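Uncharacterized protein Rv3272 (Mycobacterium tuberculosis, PDB 5YX6) binds fatty acyl-CoAs, palmitoyl-CoA most tightly, and is probably a family III CoA transferase of fatty acid metabolism. Local coordinates at residues Y260-L274 and L321-H333. Sequence-based numbering, arbitrary orientation.
Sequences YIVISAYVPKHWQKL and LLQANGLMACLAH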
loop_
_atom_site.group_PDB
_atom_site.type_symbol
_atom_site.label_atom_id
_atom_site.label_comp_id
_atom_site.label_asym_id
_atom_site.label_seq_id
_atom_site.Cartn_x
_atom_site.Cartn_y
_atom_site.Cartn_z
ATOM N N TYR A 260 1.999 26.225 6.614
ATOM C CA TYR A 260 2.258 25.874 5.230
ATOM C C TYR A 260 0.981 25.471 4.504
ATOM O O TYR A 260 0.051 24.943 5.117
ATOM C CB TYR A 260 3.257 24.732 5.155
ATOM C CG TYR A 260 4.692 25.162 5.215
ATOM C CD1 TYR A 260 5.315 25.411 6.435
ATOM C CD2 TYR A 260 5.435 25.295 4.052
ATOM C CE1 TYR A 260 6.646 25.799 6.488
ATOM C CE2 TYR A 260 6.760 25.675 4.092
ATOM C CZ TYR A 260 7.363 25.926 5.312
ATOM O OH TYR A 260 8.687 26.304 5.341
ATOM N N ILE A 261 0.943 25.706 3.197
ATOM C CA ILE A 261 -0.159 25.211 2.385
ATOM C C ILE A 261 0.387 24.311 1.281
ATOM O O ILE A 261 1.402 24.612 0.659
ATOM C CB ILE A 261 -1.008 26.366 1.760
ATOM C CG1 ILE A 261 -2.246 25.799 1.050
ATOM C CG2 ILE A 261 -0.185 27.208 0.786
ATOM C CD1 ILE A 261 -3.097 26.851 0.366
ATOM N N VAL A 262 -0.293 23.198 1.056
ATOM C CA VAL A 262 0.026 22.304 -0.043
ATOM C C VAL A 262 -0.856 22.623 -1.253
ATOM O O VAL A 262 -2.073 22.604 -1.139
ATOM C CB VAL A 262 -0.174 20.836 0.375
ATOM C CG1 VAL A 262 0.087 19.910 -0.792
ATOM C CG2 VAL A 262 0.723 20.500 1.569
ATOM N N ILE A 263 -0.238 22.919 -2.395
ATOM C CA ILE A 263 -0.962 23.284 -3.609
ATOM C C ILE A 263 -0.513 22.465 -4.809
ATOM O O ILE A 263 0.679 22.292 -5.037
ATOM C CB ILE A 263 -0.772 24.784 -3.971
ATOM C CG1 ILE A 263 -1.296 25.702 -2.866
ATOM C CG2 ILE A 263 -1.462 25.104 -5.274
ATOM C CD1 ILE A 263 -0.890 27.167 -3.053
ATOM N N SER A 264 -1.467 21.970 -5.586
ATOM C CA SER A 264 -1.137 21.381 -6.878
ATOM C C SER A 264 -1.977 22.027 -7.979
ATOM O O SER A 264 -3.182 21.797 -8.075
ATOM C CB SER A 264 -1.346 19.868 -6.868
ATOM O OG SER A 264 -0.812 19.304 -8.054
ATOM N N ALA A 265 -1.328 22.840 -8.801
ATOM C CA ALA A 265 -2.006 23.584 -9.846
ATOM C C ALA A 265 -1.065 23.783 -11.024
ATOM O O ALA A 265 -0.605 24.892 -11.287
ATOM C CB ALA A 265 -2.505 24.917 -9.317
ATOM N N TYR A 266 -0.761 22.693 -11.714
ATOM C CA TYR A 266 0.222 22.708 -12.782
ATOM C C TYR A 266 -0.426 22.598 -14.166
ATOM O O TYR A 266 0.196 22.945 -15.168
ATOM C CB TYR A 266 1.235 21.580 -12.573
ATOM C CG TYR A 266 0.609 20.207 -12.535
ATOM C CD1 TYR A 266 0.098 19.696 -11.350
ATOM C CD2 TYR A 266 0.517 19.426 -13.679
ATOM C CE1 TYR A 266 -0.485 18.448 -11.301
ATOM C CE2 TYR A 266 -0.061 18.168 -13.641
ATOM C CZ TYR A 266 -0.561 17.684 -12.447
ATOM O OH TYR A 266 -1.146 16.436 -12.390
ATOM N N VAL A 267 -1.667 22.115 -14.229
ATOM C CA VAL A 267 -2.412 22.129 -15.488
ATOM C C VAL A 267 -2.771 23.566 -15.836
ATOM O O VAL A 267 -3.268 24.301 -14.983
ATOM C CB VAL A 267 -3.693 21.276 -15.425
ATOM N N PRO A 268 -2.523 23.967 -17.093
ATOM C CA PRO A 268 -2.682 25.338 -17.595
ATOM C C PRO A 268 -3.901 26.092 -17.045
ATOM O O PRO A 268 -3.735 27.221 -16.576
ATOM C CB PRO A 268 -2.802 25.123 -19.101
ATOM C CG PRO A 268 -1.882 23.980 -19.356
ATOM C CD PRO A 268 -1.996 23.070 -18.139
ATOM N N LYS A 269 -5.086 25.488 -17.091
ATOM C CA LYS A 269 -6.287 26.114 -16.532
ATOM C C LYS A 269 -6.138 26.379 -15.034
ATOM O O LYS A 269 -6.601 27.395 -14.527
ATOM C CB LYS A 269 -7.524 25.244 -16.781
ATOM N N HIS A 270 -5.498 25.455 -14.322
ATOM C CA HIS A 270 -5.319 25.608 -12.879
ATOM C C HIS A 270 -4.244 26.637 -12.535
ATOM O O HIS A 270 -4.423 27.475 -11.648
ATOM C CB HIS A 270 -4.956 24.267 -12.262
ATOM C CG HIS A 270 -6.053 23.258 -12.340
ATOM N ND1 HIS A 270 -5.868 21.934 -12.013
ATOM C CD2 HIS A 270 -7.354 23.386 -12.689
ATOM C CE1 HIS A 270 -7.007 21.283 -12.168
ATOM N NE2 HIS A 270 -7.924 22.141 -12.580
ATOM N N TRP A 271 -3.133 26.567 -13.257
ATOM C CA TRP A 271 -2.042 27.512 -13.099
ATOM C C TRP A 271 -2.501 28.967 -13.307
ATOM O O TRP A 271 -2.214 29.839 -12.482
ATOM C CB TRP A 271 -0.919 27.163 -14.080
ATOM C CG TRP A 271 0.049 28.273 -14.302
ATOM C CD1 TRP A 271 0.222 28.990 -15.450
ATOM C CD2 TRP A 271 1.006 28.779 -13.364
ATOM N NE1 TRP A 271 1.211 29.926 -15.280
ATOM C CE2 TRP A 271 1.716 29.815 -14.010
ATOM C CE3 TRP A 271 1.324 28.468 -12.037
ATOM C CZ2 TRP A 271 2.726 30.538 -13.376
ATOM C CZ3 TRP A 271 2.330 29.185 -11.410
ATOM C CH2 TRP A 271 3.015 30.212 -12.079
ATOM N N GLN A 272 -3.237 29.215 -14.391
ATOM C CA GLN A 272 -3.713 30.565 -14.682
ATOM C C GLN A 272 -4.634 31.008 -13.562
ATOM O O GLN A 272 -4.453 32.068 -12.965
ATOM C CB GLN A 272 -4.421 30.618 -16.042
ATOM C CG GLN A 272 -3.469 30.412 -17.221
ATOM C CD GLN A 272 -4.165 30.011 -18.521
ATOM O OE1 GLN A 272 -5.391 30.101 -18.651
ATOM N NE2 GLN A 272 -3.375 29.539 -19.484
ATOM N N LYS A 273 -5.576 30.137 -13.237
ATOM C CA LYS A 273 -6.503 30.365 -12.143
ATOM C C LYS A 273 -5.739 30.769 -10.866
ATOM O O LYS A 273 -6.075 31.772 -10.216
ATOM C CB LYS A 273 -7.307 29.088 -11.919
ATOM C CG LYS A 273 -8.808 29.208 -11.859
ATOM C CD LYS A 273 -9.372 27.798 -11.682
ATOM C CE LYS A 273 -10.875 27.744 -11.747
ATOM N NZ LYS A 273 -11.337 26.331 -11.682
ATOM N N LEU A 274 -4.697 30.001 -10.538
ATOM C CA LEU A 274 -3.883 30.254 -9.354
ATOM C C LEU A 274 -3.259 31.656 -9.360
ATOM O O LEU A 274 -3.402 32.408 -8.398
ATOM C CB LEU A 274 -2.790 29.193 -9.231
ATOM C CG LEU A 274 -1.821 29.394 -8.066
ATOM C CD1 LEU A 274 -2.567 29.214 -6.758
ATOM C CD2 LEU A 274 -0.651 28.431 -8.142
ATOM N N LEU A 321 -10.005 29.645 -0.027
ATOM C CA LEU A 321 -10.155 30.376 -1.282
ATOM C C LEU A 321 -9.877 29.495 -2.499
ATOM O O LEU A 321 -10.610 29.520 -3.483
ATOM C CB LEU A 321 -9.223 31.592 -1.312
ATOM C CG LEU A 321 -9.239 32.393 -2.619
ATOM C CD1 LEU A 321 -10.599 33.060 -2.835
ATOM C CD2 LEU A 321 -8.123 33.421 -2.665
ATOM N N LEU A 322 -8.802 28.727 -2.433
ATOM C CA LEU A 322 -8.390 27.927 -3.570
ATOM C C LEU A 322 -9.352 26.764 -3.828
ATOM O O LEU A 322 -9.585 26.393 -4.981
ATOM C CB LEU A 322 -6.972 27.423 -3.367
ATOM C CG LEU A 322 -5.820 28.239 -3.950
ATOM C CD1 LEU A 322 -6.074 29.729 -3.896
ATOM C CD2 LEU A 322 -4.574 27.911 -3.190
ATOM N N GLN A 323 -9.914 26.195 -2.764
ATOM C CA GLN A 323 -10.852 25.089 -2.929
ATOM C C GLN A 323 -12.189 25.593 -3.473
ATOM O O GLN A 323 -12.823 24.927 -4.290
ATOM C CB GLN A 323 -11.059 24.339 -1.603
ATOM C CG GLN A 323 -9.890 23.435 -1.217
ATOM C CD GLN A 323 -10.151 22.597 0.040
ATOM O OE1 GLN A 323 -11.193 22.719 0.690
ATOM N NE2 GLN A 323 -9.195 21.750 0.386
ATOM N N ALA A 324 -12.605 26.781 -3.049
ATOM C CA ALA A 324 -13.867 27.332 -3.529
ATOM C C ALA A 324 -13.805 27.581 -5.035
ATOM O O ALA A 324 -14.829 27.656 -5.694
ATOM C CB ALA A 324 -14.219 28.614 -2.783
ATOM N N ASN A 325 -12.596 27.688 -5.571
ATOM C CA ASN A 325 -12.399 27.901 -6.995
ATOM C C ASN A 325 -11.870 26.668 -7.704
ATOM O O ASN A 325 -11.331 26.759 -8.803
ATOM C CB ASN A 325 -11.445 29.072 -7.221
ATOM C CG ASN A 325 -12.109 30.415 -6.979
ATOM O OD1 ASN A 325 -12.258 30.868 -5.839
ATOM N ND2 ASN A 325 -12.515 31.061 -8.063
ATOM N N GLY A 326 -12.019 25.511 -7.068
ATOM C CA GLY A 326 -11.714 24.253 -7.721
ATOM C C GLY A 326 -10.243 23.980 -7.933
ATOM O O GLY A 326 -9.862 23.386 -8.936
ATOM N N LEU A 327 -9.406 24.430 -7.006
ATOM C CA LEU A 327 -7.990 24.098 -7.074
ATOM C C LEU A 327 -7.634 23.090 -5.983
ATOM O O LEU A 327 -8.246 23.065 -4.917
ATOM C CB LEU A 327 -7.123 25.346 -6.951
ATOM C CG LEU A 327 -7.277 26.380 -8.064
ATOM C CD1 LEU A 327 -6.289 27.515 -7.837
ATOM C CD2 LEU A 327 -7.074 25.754 -9.435
ATOM N N MET A 328 -6.646 22.252 -6.258
ATOM C CA MET A 328 -6.208 21.271 -5.274
ATOM C C MET A 328 -5.256 21.899 -4.249
ATOM O O MET A 328 -4.120 22.263 -4.566
ATOM C CB MET A 328 -5.551 20.072 -5.968
ATOM C CG MET A 328 -6.511 19.290 -6.864
ATOM S SD MET A 328 -5.771 17.895 -7.747
ATOM C CE MET A 328 -4.333 18.649 -8.503
ATOM N N ALA A 329 -5.738 22.022 -3.018
ATOM C CA ALA A 329 -4.961 22.619 -1.947
ATOM C C ALA A 329 -5.456 22.119 -0.600
ATOM O O ALA A 329 -6.650 21.850 -0.439
ATOM C CB ALA A 329 -5.033 24.144 -2.013
ATOM N N CYS A 330 -4.544 21.999 0.363
ATOM C CA CYS A 330 -4.911 21.583 1.716
ATOM C C CYS A 330 -3.847 21.980 2.723
ATOM O O CYS A 330 -2.735 22.342 2.344
ATOM C CB CYS A 330 -5.108 20.070 1.779
ATOM S SG CYS A 330 -3.562 19.164 1.503
ATOM N N LEU A 331 -4.195 21.921 4.006
ATOM C CA LEU A 331 -3.190 22.005 5.071
ATOM C C LEU A 331 -2.481 20.666 5.199
ATOM O O LEU A 331 -3.074 19.607 4.939
ATOM C CB LEU A 331 -3.818 22.374 6.417
ATOM C CG LEU A 331 -4.618 23.673 6.498
ATOM C CD1 LEU A 331 -5.195 23.840 7.896
ATOM C CD2 LEU A 331 -3.759 24.864 6.098
ATOM N N ALA A 332 -1.231 20.700 5.641
ATOM C CA ALA A 332 -0.530 19.473 5.988
ATOM C C ALA A 332 -0.862 19.101 7.425
ATOM O O ALA A 332 -0.113 19.428 8.339
ATOM C CB ALA A 332 0.962 19.640 5.805
ATOM N N HIS A 333 -2.001 18.443 7.615
ATOM C CA HIS A 333 -2.485 18.091 8.948
ATOM C C HIS A 333 -1.541 17.140 9.654
ATOM O O HIS A 333 -0.918 16.287 9.016
ATOM C CB HIS A 333 -3.861 17.422 8.894
ATOM C CG HIS A 333 -4.942 18.265 8.297
ATOM N ND1 HIS A 333 -5.489 19.349 8.951
ATOM C CD2 HIS A 333 -5.615 18.152 7.127
ATOM C CE1 HIS A 333 -6.435 19.880 8.197
ATOM N NE2 HIS A 333 -6.533 19.171 7.086
HETATM O O HOH W 1 -5.656 22.579 -8.838
#
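Val-262 and Cys-330 form a hydrogen-bonded pair between strands 260-264 and 328-331. These are the middle strand and one outer strand of a three-stranded antiparallel sheet, probably in the small domain, apart from the parallel sheet of the Rossmann domain. Helices 268-277 and 315-324 pack beside it. Val-262 N gives a bond of 2.9 Å to Cys-330 O, and Val-262 O takes one from Cys-330 N. Ser-264 N donates to Met-328 O. The return link of this pair runs through a water, which accepts from Met-328 N and donates to Ser-264 O. Gln-323, on the last turn of its helix, reaches back with NE2 to Ala-329 O at 2.7 Å.

Ile-261, Ile-263 and Ala-329 share one sheet face. Leu-322 of helix 315-324 packs on Ile-261 and Ile-263 there. Leu-322 CD2 lies 3.8 Å from Ile-263 CD1, the two side chains crossing at about a right angle. On the other face, Met-328 bends at its last torsion (chi3 -51°), which brings CE to 3.6 Å from Ser-264 OG. That hydroxyl is hydrogen-bonded to Ser-251, and Ile-145 of the second subunit packs on Ser-264.

A Schellman motif with Gly-326 at C-prime ends helix 315-324. Leu-327 then points its two methyls at helix 268-277: CD1 packs on Leu-274, while CD2 lies 3.8 Å from His-270 CB. The Lys-273 side chain, extended beyond CG, runs obliquely across that of Leu-327, and its NZ donates to the main-chain Asn-325 O at 2.9 Å, the donor tilted 27° from the carbonyl plane.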